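Local coordinates for phenylacetic acid degradation-related protein (Ralstonia eutropha JMP134, PDB 2PIM), which probably acts as a hotdog-fold thioesterase of the PaaI type, hydrolysing acyl-CoA thioesters, at residues G37-D47 with Q97-L107. Residues are numbered along the deposited sequence; the frame is centred on the assembly and turned at random.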
ATOM      1  N   GLY A  37      -4.487  13.306 -19.858  1.00 26.12           N
ATOM      2  CA  GLY A  37      -4.975  12.679 -18.643  1.00 24.78           C
ATOM      3  C   GLY A  37      -3.922  11.763 -18.091  1.00 24.93           C
ATOM      4  O   GLY A  37      -4.201  10.626 -17.798  1.00 24.11           O
ATOM      5  N   SER A  38      -2.700  12.273 -17.944  1.00 25.36           N
ATOM      6  CA  SER A  38      -1.574  11.455 -17.513  1.00 25.88           C
ATOM      7  C   SER A  38      -0.707  12.253 -16.553  1.00 26.15           C
ATOM      8  O   SER A  38      -0.793  13.476 -16.483  1.00 22.93           O
ATOM      9  CB  SER A  38      -0.753  11.002 -18.717  1.00 28.28           C
ATOM     10  OG  SER A  38      -0.058  12.086 -19.345  1.00 31.93           O
ATOM     11  N   LEU A  39       0.103  11.540 -15.790  1.00 26.53           N
ATOM     12  CA  LEU A  39       0.957  12.141 -14.803  1.00 27.27           C
ATOM     13  C   LEU A  39       2.086  11.155 -14.525  1.00 27.97           C
ATOM     14  O   LEU A  39       1.905   9.969 -14.623  1.00 22.20           O
ATOM     15  CB  LEU A  39       0.176  12.460 -13.522  1.00 29.52           C
ATOM     16  CG  LEU A  39       0.944  13.139 -12.371  1.00 26.91           C
ATOM     17  CD1 LEU A  39       0.127  14.218 -11.680  1.00 32.84           C
ATOM     18  CD2 LEU A  39       1.385  12.118 -11.371  1.00 27.33           C
ATOM     19  N   GLU A  40       3.251  11.681 -14.175  1.00 28.12           N
ATOM     20  CA  GLU A  40       4.423  10.873 -13.916  1.00 30.37           C
ATOM     21  C   GLU A  40       5.067  11.395 -12.624  1.00 27.75           C
ATOM     22  O   GLU A  40       5.109  12.602 -12.405  1.00 24.00           O
ATOM     23  CB  GLU A  40       5.349  11.029 -15.103  1.00 32.87           C
ATOM     24  CG  GLU A  40       6.369   9.944 -15.314  1.00 44.02           C
ATOM     25  CD  GLU A  40       6.773   9.791 -16.813  1.00 36.23           C
ATOM     26  OE1 GLU A  40       6.045   9.178 -17.626  1.00 43.54           O
ATOM     27  OE2 GLU A  40       7.833  10.300 -17.172  1.00 58.67           O
ATOM     28  N   SER A  41       5.476  10.486 -11.746  1.00 25.28           N
ATOM     29  CA  SER A  41       6.170  10.843 -10.526  1.00 25.88           C
ATOM     30  C   SER A  41       7.312   9.852 -10.238  1.00 25.40           C
ATOM     31  O   SER A  41       7.208   8.649 -10.505  1.00 25.82           O
ATOM     32  CB  SER A  41       5.178  10.889  -9.349  1.00 26.09           C
ATOM     33  OG  SER A  41       5.800  11.276  -8.123  1.00 26.57           O
ATOM     34  N   ASP A  42       8.398  10.371  -9.691  1.00 25.70           N
ATOM     35  CA  ASP A  42       9.438   9.535  -9.122  1.00 28.76           C
ATOM     36  C   ASP A  42       9.071   9.133  -7.697  1.00 27.43           C
ATOM     37  O   ASP A  42       8.342   9.855  -7.038  1.00 29.31           O
ATOM     38  CB  ASP A  42      10.749  10.304  -9.059  1.00 28.52           C
ATOM     39  CG  ASP A  42      11.341  10.549 -10.412  1.00 33.78           C
ATOM     40  OD1 ASP A  42      11.154   9.691 -11.291  1.00 31.81           O
ATOM     41  OD2 ASP A  42      12.004  11.592 -10.580  1.00 26.15           O
ATOM     42  N   TYR A  43       9.599   7.999  -7.249  1.00 25.36           N
ATOM     43  CA  TYR A  43       9.487   7.541  -5.878  1.00 29.16           C
ATOM     44  C   TYR A  43      10.851   6.940  -5.491  1.00 31.88           C
ATOM     45  O   TYR A  43      11.646   6.561  -6.370  1.00 30.70           O
ATOM     46  CB  TYR A  43       8.306   6.521  -5.705  1.00 30.08           C
ATOM     47  CG  TYR A  43       6.961   7.172  -5.991  1.00 28.61           C
ATOM     48  CD1 TYR A  43       6.351   7.991  -5.054  1.00 25.97           C
ATOM     49  CD2 TYR A  43       6.352   7.032  -7.225  1.00 32.23           C
ATOM     50  CE1 TYR A  43       5.159   8.620  -5.320  1.00 26.35           C
ATOM     51  CE2 TYR A  43       5.168   7.678  -7.515  1.00 20.10           C
ATOM     52  CZ  TYR A  43       4.585   8.488  -6.573  1.00 27.85           C
ATOM     53  OH  TYR A  43       3.420   9.158  -6.890  1.00 30.49           O
ATOM     54  N   VAL A  44      11.136   6.895  -4.184  1.00 30.40           N
ATOM     55  CA  VAL A  44      12.363   6.268  -3.679  1.00 30.31           C
ATOM     56  C   VAL A  44      11.926   5.204  -2.665  1.00 33.03           C
ATOM     57  O   VAL A  44      11.176   5.500  -1.732  1.00 31.58           O
ATOM     58  CB  VAL A  44      13.332   7.272  -3.009  1.00 30.40           C
ATOM     59  CG1 VAL A  44      14.518   6.551  -2.375  1.00 29.67           C
ATOM     60  CG2 VAL A  44      13.843   8.304  -4.004  1.00 26.15           C
ATOM     61  N   ALA A  45      12.361   3.960  -2.891  1.00 31.62           N
ATOM     62  CA  ALA A  45      12.191   2.904  -1.913  1.00 30.54           C
ATOM     63  C   ALA A  45      13.453   2.923  -1.030  1.00 28.34           C
ATOM     64  O   ALA A  45      14.565   2.849  -1.539  1.00 28.04           O
ATOM     65  CB  ALA A  45      12.000   1.555  -2.611  1.00 29.22           C
ATOM     66  N   THR A  46      13.278   3.060   0.282  1.00 28.25           N
ATOM     67  CA  THR A  46      14.414   3.055   1.211  1.00 27.01           C
ATOM     68  C   THR A  46      14.663   1.656   1.769  1.00 26.19           C
ATOM     69  O   THR A  46      13.862   0.758   1.550  1.00 24.10           O
ATOM     70  CB  THR A  46      14.198   4.054   2.333  1.00 26.94           C
ATOM     71  OG1 THR A  46      13.064   3.667   3.119  1.00 28.84           O
ATOM     72  CG2 THR A  46      13.980   5.460   1.731  1.00 29.34           C
ATOM     73  N   ASP A  47      15.780   1.452   2.472  1.00 24.90           N
ATOM     74  CA  ASP A  47      16.055   0.153   3.089  1.00 27.83           C
ATOM     75  C   ASP A  47      14.947  -0.180   4.146  1.00 28.29           C
ATOM     76  O   ASP A  47      14.724  -1.340   4.496  1.00 30.24           O
ATOM     77  CB  ASP A  47      17.455   0.117   3.720  1.00 27.62           C
ATOM     78  CG  ASP A  47      18.607   0.070   2.681  1.00 34.33           C
ATOM     79  OD1 ASP A  47      18.414  -0.346   1.514  1.00 34.37           O
ATOM     80  OD2 ASP A  47      19.746   0.428   3.070  1.00 42.36           O
ATOM     81  N   GLN A  97      13.909  -3.297  -5.932  0.50 32.92           N
ATOM     82  CA  GLN A  97      15.003  -3.157  -4.999  0.50 32.52           C
ATOM     83  C   GLN A  97      14.947  -1.736  -4.462  0.50 31.06           C
ATOM     84  O   GLN A  97      14.254  -0.876  -5.023  0.50 31.05           O
ATOM     85  CB  GLN A  97      16.332  -3.422  -5.712  0.50 33.71           C
ATOM     86  CG  GLN A  97      16.296  -4.509  -6.805  0.50 38.02           C
ATOM     87  CD  GLN A  97      15.894  -5.888  -6.286  0.50 43.31           C
ATOM     88  OE1 GLN A  97      16.053  -6.190  -5.104  0.50 47.15           O
ATOM     89  NE2 GLN A  97      15.373  -6.733  -7.179  0.50 41.56           N
ATOM     90  N   ALA A  98      15.669  -1.485  -3.379  1.00 29.94           N
ATOM     91  CA  ALA A  98      15.841  -0.120  -2.880  1.00 29.86           C
ATOM     92  C   ALA A  98      16.408   0.761  -3.987  1.00 28.76           C
ATOM     93  O   ALA A  98      17.285   0.335  -4.757  1.00 30.37           O
ATOM     94  CB  ALA A  98      16.769  -0.087  -1.685  1.00 28.88           C
ATOM     95  N   GLY A  99      15.934   2.000  -4.039  1.00 27.56           N
ATOM     96  CA  GLY A  99      16.373   2.945  -5.054  1.00 26.71           C
ATOM     97  C   GLY A  99      15.183   3.641  -5.685  1.00 26.71           C
ATOM     98  O   GLY A  99      14.064   3.556  -5.180  1.00 29.25           O
ATOM     99  N   LEU A 100      15.441   4.353  -6.772  1.00 26.83           N
ATOM    100  CA  LEU A 100      14.420   5.085  -7.511  1.00 27.43           C
ATOM    101  C   LEU A 100      13.434   4.160  -8.244  1.00 26.33           C
ATOM    102  O   LEU A 100      13.805   3.098  -8.728  1.00 28.22           O
ATOM    103  CB  LEU A 100      15.070   5.990  -8.545  1.00 28.21           C
ATOM    104  CG  LEU A 100      15.413   7.433  -8.222  1.00 32.31           C
ATOM    105  CD1 LEU A 100      16.311   7.955  -9.337  1.00 30.69           C
ATOM    106  CD2 LEU A 100      14.147   8.257  -8.106  1.00 32.18           C
ATOM    107  N   LEU A 101      12.184   4.607  -8.323  1.00 25.74           N
ATOM    108  CA  LEU A 101      11.154   4.028  -9.188  1.00 27.08           C
ATOM    109  C   LEU A 101      10.441   5.167  -9.860  1.00 27.28           C
ATOM    110  O   LEU A 101      10.471   6.294  -9.389  1.00 29.71           O
ATOM    111  CB  LEU A 101      10.111   3.187  -8.417  1.00 26.91           C
ATOM    112  CG  LEU A 101      10.637   1.964  -7.625  1.00 26.52           C
ATOM    113  CD1 LEU A 101      10.962   2.284  -6.177  1.00 29.21           C
ATOM    114  CD2 LEU A 101       9.655   0.843  -7.681  1.00 29.44           C
ATOM    115  N   ARG A 102       9.791   4.840 -10.960  1.00 28.32           N
ATOM    116  CA  ARG A 102       9.044   5.772 -11.772  1.00 27.81           C
ATOM    117  C   ARG A 102       7.589   5.310 -11.796  1.00 27.74           C
ATOM    118  O   ARG A 102       7.298   4.210 -12.294  1.00 27.59           O
ATOM    119  CB  ARG A 102       9.594   5.708 -13.192  1.00 27.05           C
ATOM    120  CG  ARG A 102       8.804   6.450 -14.252  1.00 33.08           C
ATOM    121  CD  ARG A 102       8.522   7.847 -13.833  1.00 38.10           C
ATOM    122  NE  ARG A 102       9.770   8.575 -13.563  1.00 45.38           N
ATOM    123  CZ  ARG A 102      10.336   9.473 -14.372  1.00 40.32           C
ATOM    124  NH1 ARG A 102       9.784   9.851 -15.512  1.00 37.07           N
ATOM    125  NH2 ARG A 102      11.458  10.021 -14.024  1.00 30.65           N
ATOM    126  N   GLY A 103       6.699   6.165 -11.297  1.00 26.34           N
ATOM    127  CA  GLY A 103       5.277   5.919 -11.327  1.00 27.81           C
ATOM    128  C   GLY A 103       4.620   6.675 -12.448  1.00 26.24           C
ATOM    129  O   GLY A 103       4.870   7.873 -12.625  1.00 25.20           O
ATOM    130  N   ARG A 104       3.767   5.990 -13.196  1.00 28.10           N
ATOM    131  CA  ARG A 104       2.998   6.634 -14.305  1.00 31.37           C
ATOM    132  C   ARG A 104       1.492   6.379 -14.113  1.00 30.62           C
ATOM    133  O   ARG A 104       1.089   5.260 -13.843  1.00 30.08           O
ATOM    134  CB  ARG A 104       3.483   6.124 -15.673  1.00 30.44           C
ATOM    135  CG  ARG A 104       4.925   6.524 -15.965  1.00 36.71           C
ATOM    136  CD  ARG A 104       5.436   6.239 -17.411  1.00 36.76           C
ATOM    137  NE  ARG A 104       6.902   6.486 -17.527  1.00 54.96           N
ATOM    138  CZ  ARG A 104       7.897   5.605 -17.258  1.00 49.88           C
ATOM    139  NH1 ARG A 104       7.670   4.356 -16.897  1.00 50.64           N
ATOM    140  NH2 ARG A 104       9.156   5.974 -17.391  1.00 49.35           N
ATOM    141  N   ALA A 105       0.681   7.440 -14.172  1.00 29.81           N
ATOM    142  CA  ALA A 105      -0.757   7.317 -14.072  1.00 27.97           C
ATOM    143  C   ALA A 105      -1.421   7.759 -15.378  1.00 27.77           C
ATOM    144  O   ALA A 105      -0.883   8.612 -16.085  1.00 27.92           O
ATOM    145  CB  ALA A 105      -1.275   8.120 -12.899  1.00 29.22           C
ATOM    146  N   ARG A 106      -2.548   7.112 -15.703  0.50 26.99           N
ATOM    147  CA  ARG A 106      -3.443   7.496 -16.802  0.50 27.18           C
ATOM    148  C   ARG A 106      -4.897   7.365 -16.339  0.50 26.08           C
ATOM    149  O   ARG A 106      -5.273   6.343 -15.750  0.50 23.07           O
ATOM    150  CB  ARG A 106      -3.261   6.591 -18.045  0.50 28.10           C
ATOM    151  CG  ARG A 106      -4.234   6.923 -19.199  0.50 27.57           C
ATOM    152  CD  ARG A 106      -4.207   5.973 -20.419  0.50 28.95           C
ATOM    153  NE  ARG A 106      -5.068   4.781 -20.297  0.50 30.60           N
ATOM    154  CZ  ARG A 106      -4.637   3.572 -19.940  0.50 29.11           C
ATOM    155  NH1 ARG A 106      -3.364   3.344 -19.655  0.50 42.10           N
ATOM    156  NH2 ARG A 106      -5.480   2.574 -19.866  0.50 29.60           N
ATOM    157  N   LEU A 107      -5.708   8.372 -16.654  1.00 23.57           N
ATOM    158  CA  LEU A 107      -7.170   8.296 -16.495  1.00 24.96           C
ATOM    159  C   LEU A 107      -7.835   7.445 -17.578  1.00 23.32           C
ATOM    160  O   LEU A 107      -7.767   7.782 -18.740  1.00 23.43           O
ATOM    161  CB  LEU A 107      -7.798   9.711 -16.550  1.00 19.45           C
ATOM    162  CG  LEU A 107      -7.619  10.484 -15.253  1.00 22.45           C
ATOM    163  CD1 LEU A 107      -7.766  11.976 -15.455  1.00 26.22           C
ATOM    164  CD2 LEU A 107      -8.575   9.967 -14.196  1.00 23.96           C
TER
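Strands 38-45 and 99-107 pair antiparallel along the whole of 38-45, from S38 opposite R106 to A45 opposite G99, with axes 4.6 Å apart and twisted, their directions 149° from each other. Paired N-H and C=O groups join L39 to A105, S41 to G103, Y43 to L101 and A45 to G99, and one more bond runs from L107 N to G37 O at 2.9 Å.

On one face E40, D42, R102 and R104 form a salt-bridge network. R102 leaves its backbone with CG anti to N (chi1 171°) and then folds at chi2 and chi3, which turns its guanidinium back over the neighbouring strand. There NE and NH2 approach D42 side-on in a salt bridge, both donating to OD1 (R102 NH2 to D42 OD1 2.8 Å), while NH1 forms a salt bridge to E40 OE2 at 2.6 Å, although as a hydrogen bond it is bent and weak. The other carboxylate oxygen, E40 OE1, makes a salt bridge to R104 NE at 2.8 Å, in the guanidinium plane but with a weak, bent N-H...O; the two flat groups stand almost perpendicular (88°). R102 CG sits over one face of that guanidinium. Farther along, V44 CG2 touches L100 CD2 at 4.1 Å.

The opposite face is mainly apolar: A45 CB packs on L101 CD1 (3.8 Å), and the Y43 ring lies beside G103, its edge toward the backbone N.

This pair belongs to the curved antiparallel sheet of the hotdog fold. Strand 28-33 flanks 38-45, and its R30 forms a salt bridge with D42 OD2; strand 114-123 borders 99-107. Helix 58-75 packs against L39, Y43 and A105, and its D67 hydrogen-bonds Y43 OH.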